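Local coordinates for protein polyketide biosynthesis cytochrome P450 PksS (Bacillus subtilis, PDB 4YZR) that is a haem-dependent cytochrome P450 monooxygenase of antibiotic biosynthesis that acts on dihydrobacillaene in the pathway to the polyketide bacillaene, at residues E156-I160 with D210-S214; D375-V380 with L399-L403. All coordinates share one frame; numbering follows the deposited sequence.

Interaction 1 (E156-I160 with D210-S214)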
loop_
_atom_site.group_PDB
_atom_site.type_symbol
_atom_site.label_atom_id
_atom_site.label_comp_id
_atom_site.label_asym_id
_atom_site.label_seq_id
_atom_site.Cartn_x
_atom_site.Cartn_y
_atom_site.Cartn_z
ATOM N N GLU A 156 -16.890 -3.894 -4.563
ATOM C CA GLU A 156 -17.500 -3.917 -5.918
ATOM C C GLU A 156 -16.651 -4.689 -6.860
ATOM O O GLU A 156 -17.183 -5.509 -7.662
ATOM C CB GLU A 156 -17.745 -2.501 -6.414
ATOM C CG GLU A 156 -18.827 -1.712 -5.730
ATOM C CD GLU A 156 -19.190 -0.395 -6.395
ATOM O OE1 GLU A 156 -18.621 -0.075 -7.391
ATOM O OE2 GLU A 156 -20.156 0.254 -5.925
ATOM N N LEU A 157 -15.332 -4.491 -6.824
ATOM C CA LEU A 157 -14.480 -5.174 -7.803
ATOM C C LEU A 157 -14.510 -6.682 -7.618
ATOM O O LEU A 157 -14.523 -7.438 -8.605
ATOM C CB LEU A 157 -13.058 -4.631 -7.622
ATOM C CG LEU A 157 -11.996 -5.239 -8.527
ATOM C CD1 LEU A 157 -12.276 -4.951 -9.957
ATOM C CD2 LEU A 157 -10.649 -4.724 -8.167
ATOM N N MET A 158 -14.533 -7.153 -6.388
ATOM C CA MET A 158 -14.567 -8.553 -6.070
ATOM C C MET A 158 -16.025 -9.143 -6.082
ATOM O O MET A 158 -16.193 -10.356 -5.823
ATOM C CB MET A 158 -13.981 -8.822 -4.716
ATOM C CG MET A 158 -12.553 -8.407 -4.603
ATOM S SD MET A 158 -11.467 -9.439 -5.580
ATOM C CE MET A 158 -9.884 -8.623 -5.293
ATOM N N GLY A 159 -17.040 -8.364 -6.287
ATOM C CA GLY A 159 -18.406 -8.829 -6.267
ATOM C C GLY A 159 -18.872 -9.247 -4.924
ATOM O O GLY A 159 -19.657 -10.212 -4.817
ATOM N N ILE A 160 -18.455 -8.565 -3.861
ATOM C CA ILE A 160 -18.935 -8.914 -2.511
ATOM C C ILE A 160 -20.350 -8.291 -2.397
ATOM O O ILE A 160 -20.485 -7.084 -2.479
ATOM C CB ILE A 160 -17.994 -8.323 -1.411
ATOM C CG1 ILE A 160 -16.563 -8.764 -1.559
ATOM C CG2 ILE A 160 -18.477 -8.665 -0.014
ATOM C CD1 ILE A 160 -16.348 -10.213 -1.727
ATOM N N ASP A 210 -19.678 -10.718 -13.471
ATOM C CA ASP A 210 -18.871 -9.631 -13.860
ATOM C C ASP A 210 -18.186 -9.107 -12.566
ATOM O O ASP A 210 -18.600 -8.123 -11.950
ATOM C CB ASP A 210 -19.784 -8.535 -14.403
ATOM C CG ASP A 210 -19.058 -7.498 -15.139
ATOM O OD1 ASP A 210 -17.886 -7.759 -15.438
ATOM O OD2 ASP A 210 -19.650 -6.419 -15.410
ATOM N N ASP A 211 -17.108 -9.756 -12.210
ATOM C CA ASP A 211 -16.309 -9.357 -11.026
ATOM C C ASP A 211 -14.968 -10.049 -11.146
ATOM O O ASP A 211 -14.745 -11.045 -11.890
ATOM C CB ASP A 211 -16.978 -9.835 -9.688
ATOM C CG ASP A 211 -17.062 -11.329 -9.630
ATOM O OD1 ASP A 211 -18.019 -11.936 -10.105
ATOM O OD2 ASP A 211 -16.185 -12.050 -9.121
ATOM N N LEU A 212 -14.036 -9.634 -10.338
ATOM C CA LEU A 212 -12.685 -10.109 -10.444
ATOM C C LEU A 212 -12.522 -11.482 -9.933
ATOM O O LEU A 212 -11.582 -12.211 -10.455
ATOM C CB LEU A 212 -11.759 -9.107 -9.736
ATOM C CG LEU A 212 -10.255 -9.407 -9.790
ATOM C CD1 LEU A 212 -9.837 -9.444 -11.221
ATOM C CD2 LEU A 212 -9.554 -8.213 -9.088
ATOM N N ILE A 213 -13.297 -12.033 -8.998
ATOM C CA ILE A 213 -13.133 -13.376 -8.587
ATOM C C ILE A 213 -13.511 -14.275 -9.793
ATOM O O ILE A 213 -12.737 -15.209 -10.176
ATOM C CB ILE A 213 -13.977 -13.777 -7.366
ATOM C CG1 ILE A 213 -13.453 -12.950 -6.178
ATOM C CG2 ILE A 213 -13.896 -15.276 -7.112
ATOM C CD1 ILE A 213 -14.299 -13.101 -4.984
ATOM N N SER A 214 -14.609 -13.955 -10.491
ATOM C CA SER A 214 -15.002 -14.722 -11.659
ATOM C C SER A 214 -13.903 -14.632 -12.693
ATOM O O SER A 214 -13.532 -15.733 -13.308
ATOM C CB SER A 214 -16.229 -14.085 -12.235
ATOM O OG SER A 214 -17.388 -14.338 -11.407
HETATM O O HOH W 1 -17.072 -5.839 -10.331
#
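Leu212 lays its CD2 methyl against two side chains at the end of helix 148-158, 3.8 Å from Leu157 CD2 and equally far from Met158 CE. The Leu157 and Leu212 chains slant across one another, whereas the Met158 chain, bent at chi2 (-69°), runs alongside Leu212 in the same direction and carries its thioether across Ile213, SD lying 4.1 Å from CG1. Beside these apolar contacts the backbones are joined directly: Leu212 N donates to Leu157 O at 2.8 Å. The contact thus couples a helix end to a helix start. Gly159, at positive phi, closes helix 148-158 with a Schellman motif, and Asp211 is the N-cap of helix 212-218. With its CG placed between backbone N and carbonyl carbon (chi1 63°), the Asp211 carboxylate folds back over the first turn; OD2 takes Ser214 N from above the carboxylate plane at 2.8 Å and Ile213 N more weakly, while OD1 receives the Ser214 hydroxyl. The CB of Asp211 rests 3.7 Å from Gly159 N, so the N-cap residue packs directly on the Schellman turn. Arg204 of helix 183-206 binds both sides, in a salt bridge with Asp211 OD2 and hydrogen bonds to the carbonyls of Met158 and Gly159. Leu235 of helix 228-259 packs on Met158 and Ile213, and the side chain of Leu157 lies about 6 Å from the haem.

Interaction 2 (D375-V380 with L399-L403)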
loop_
_atom_site.group_PDB
_atom_site.type_symbol
_atom_site.label_atom_id
_atom_site.label_comp_id
_atom_site.label_asym_id
_atom_site.label_seq_id
_atom_site.Cartn_x
_atom_site.Cartn_y
_atom_site.Cartn_z
ATOM N N ASP A 375 -13.390 24.922 1.376
ATOM C CA ASP A 375 -12.915 25.530 2.631
ATOM C C ASP A 375 -12.360 24.573 3.684
ATOM O O ASP A 375 -12.093 24.873 4.825
ATOM C CB ASP A 375 -14.007 26.425 3.262
ATOM C CG ASP A 375 -14.421 27.586 2.363
ATOM O OD1 ASP A 375 -13.584 28.085 1.623
ATOM O OD2 ASP A 375 -15.596 27.924 2.393
ATOM N N ILE A 376 -12.201 23.319 3.225
ATOM C CA ILE A 376 -11.705 22.311 4.165
ATOM C C ILE A 376 -10.370 22.721 4.842
ATOM O O ILE A 376 -9.469 23.302 4.189
ATOM C CB ILE A 376 -11.550 20.953 3.460
ATOM C CG1 ILE A 376 -11.197 19.860 4.431
ATOM C CG2 ILE A 376 -10.542 21.071 2.326
ATOM C CD1 ILE A 376 -11.242 18.442 3.807
ATOM N N GLU A 377 -10.252 22.422 6.130
ATOM C CA GLU A 377 -9.093 22.797 6.942
ATOM C C GLU A 377 -8.859 21.785 8.031
ATOM O O GLU A 377 -9.758 21.180 8.547
ATOM C CB GLU A 377 -9.357 24.216 7.570
ATOM C CG GLU A 377 -8.297 24.817 8.438
ATOM C CD GLU A 377 -8.794 26.172 8.966
ATOM O OE1 GLU A 377 -8.202 27.224 8.591
ATOM O OE2 GLU A 377 -9.797 26.176 9.718
ATOM N N LEU A 378 -7.587 21.598 8.360
ATOM C CA LEU A 378 -7.213 20.702 9.425
ATOM C C LEU A 378 -7.768 21.110 10.779
ATOM O O LEU A 378 -7.816 22.364 11.039
ATOM C CB LEU A 378 -5.671 20.588 9.414
ATOM C CG LEU A 378 -4.973 19.447 10.056
ATOM C CD1 LEU A 378 -5.433 18.125 9.487
ATOM C CD2 LEU A 378 -3.478 19.669 9.819
ATOM N N ALA A 379 -8.305 20.254 11.597
ATOM C CA ALA A 379 -8.932 20.601 12.893
ATOM C C ALA A 379 -8.242 19.761 13.965
ATOM O O ALA A 379 -8.852 19.323 14.910
ATOM C CB ALA A 379 -10.398 20.281 12.862
ATOM N N VAL A 380 -6.930 19.548 13.827
ATOM C CA VAL A 380 -6.079 18.823 14.824
ATOM C C VAL A 380 -4.733 19.480 14.757
ATOM O O VAL A 380 -4.241 19.822 13.688
ATOM C CB VAL A 380 -5.975 17.319 14.480
ATOM C CG1 VAL A 380 -5.474 17.073 13.082
ATOM C CG2 VAL A 380 -5.147 16.565 15.498
ATOM N N LEU A 399 -8.425 11.723 11.282
ATOM C CA LEU A 399 -8.044 12.950 10.609
ATOM C C LEU A 399 -9.188 13.985 10.715
ATOM O O LEU A 399 -9.975 14.126 9.788
ATOM C CB LEU A 399 -7.636 12.766 9.158
ATOM C CG LEU A 399 -7.152 13.990 8.385
ATOM C CD1 LEU A 399 -6.077 14.689 9.081
ATOM C CD2 LEU A 399 -6.661 13.626 6.972
ATOM N N PRO A 400 -9.242 14.661 11.915
ATOM C CA PRO A 400 -10.305 15.660 12.066
ATOM C C PRO A 400 -10.144 16.858 11.211
ATOM O O PRO A 400 -9.069 17.434 11.217
ATOM C CB PRO A 400 -10.219 15.975 13.571
ATOM C CG PRO A 400 -9.317 15.015 14.240
ATOM C CD PRO A 400 -8.445 14.485 13.122
ATOM N N VAL A 401 -11.176 17.315 10.495
ATOM C CA VAL A 401 -11.171 18.459 9.688
ATOM C C VAL A 401 -12.459 19.274 9.944
ATOM O O VAL A 401 -13.448 18.770 10.398
ATOM C CB VAL A 401 -11.104 18.130 8.143
ATOM C CG1 VAL A 401 -9.814 17.337 7.846
ATOM C CG2 VAL A 401 -12.245 17.357 7.647
ATOM N N SER A 402 -12.299 20.565 9.593
ATOM C CA SER A 402 -13.482 21.465 9.461
ATOM C C SER A 402 -13.805 21.493 8.017
ATOM O O SER A 402 -12.915 21.639 7.162
ATOM C CB SER A 402 -13.055 22.823 9.980
ATOM O OG SER A 402 -14.080 23.738 9.640
ATOM N N LEU A 403 -15.058 21.315 7.656
ATOM C CA LEU A 403 -15.503 21.327 6.283
ATOM C C LEU A 403 -16.023 22.666 5.816
ATOM O O LEU A 403 -15.953 22.932 4.633
ATOM C CB LEU A 403 -16.577 20.266 6.054
ATOM C CG LEU A 403 -16.240 18.814 6.324
ATOM C CD1 LEU A 403 -17.428 17.912 6.254
ATOM C CD2 LEU A 403 -15.130 18.267 5.394
HETATM O O HOH W 2 -15.953 23.952 2.219
HETATM O O HOH W 3 -13.728 25.058 7.204
#
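Asp375 meets the 399-403 segment through two waters: one accepts from its backbone N and donates to Leu403 O, the other donates to its carbonyl O and is hydrogen-bonded to Ser402 OG. Water thus continues the pairing beyond the end of the strand. At Ile376 the contact becomes direct. Its CA approaches Ser402 O at 3.3 Å in a CA-H...O contact, and its CG1, held anti to the backbone N (chi1 -173°), slants across Val401 with 4.1 Å to CB; the CD1 methyl continues to Leu403 CD2. Glu377 pairs with Ser402 as an antiparallel hydrogen-bonded pair. Glu377 N reaches Ser402 O at 3.0 Å, and Ser402 N returns a bond of 2.8 Å to Glu377 O. Both side chains rise from the same face of the sheet, the one opposite Ile376 and Val401. Leu378 and Val401 form the next, non-hydrogen-bonded pair, but Leu378 turns its CD1 to Leu399 instead, the two CD1 methyls meeting at 3.5 Å where the chains cross at nearly a right angle. Ala379 N then donates to Pro400 O at 2.9 Å, while its CB lies close to that same oxygen and against the peptide joining Val401 to Ser402. Val380 ends the segment with CG1 3.9 Å from CD of the Pro400 ring. The pair is part of a small antiparallel sheet in which strand 400-402 is central, bonded on its other edge to strand 138-140. Helix 228-259 packs against the Ile376 and Val401 face through Leu258, and Leu255 reaches Leu378; helix 141-146 adds Ile141 against Leu399 and Val401.

In the fold
After the N-terminal helices and strands, the chain forms strand 138-140, helix 141-146 and then helix 148-158, whose end enters interaction 1. A mostly helical excursion of 49 residues, including helices 165-175 and 183-206, returns to the start of helix 212-218 and closes the first loop. Interaction 2 opens only after helix 355-372 and closes a shorter loop of 18 residues, without helix or strand, near the C terminus. The two loops follow in series, neither nested nor crossed, with centres 35 Å apart. Helix 228-259 is common to both, its earlier part packing on interaction 1 and its later part on interaction 2.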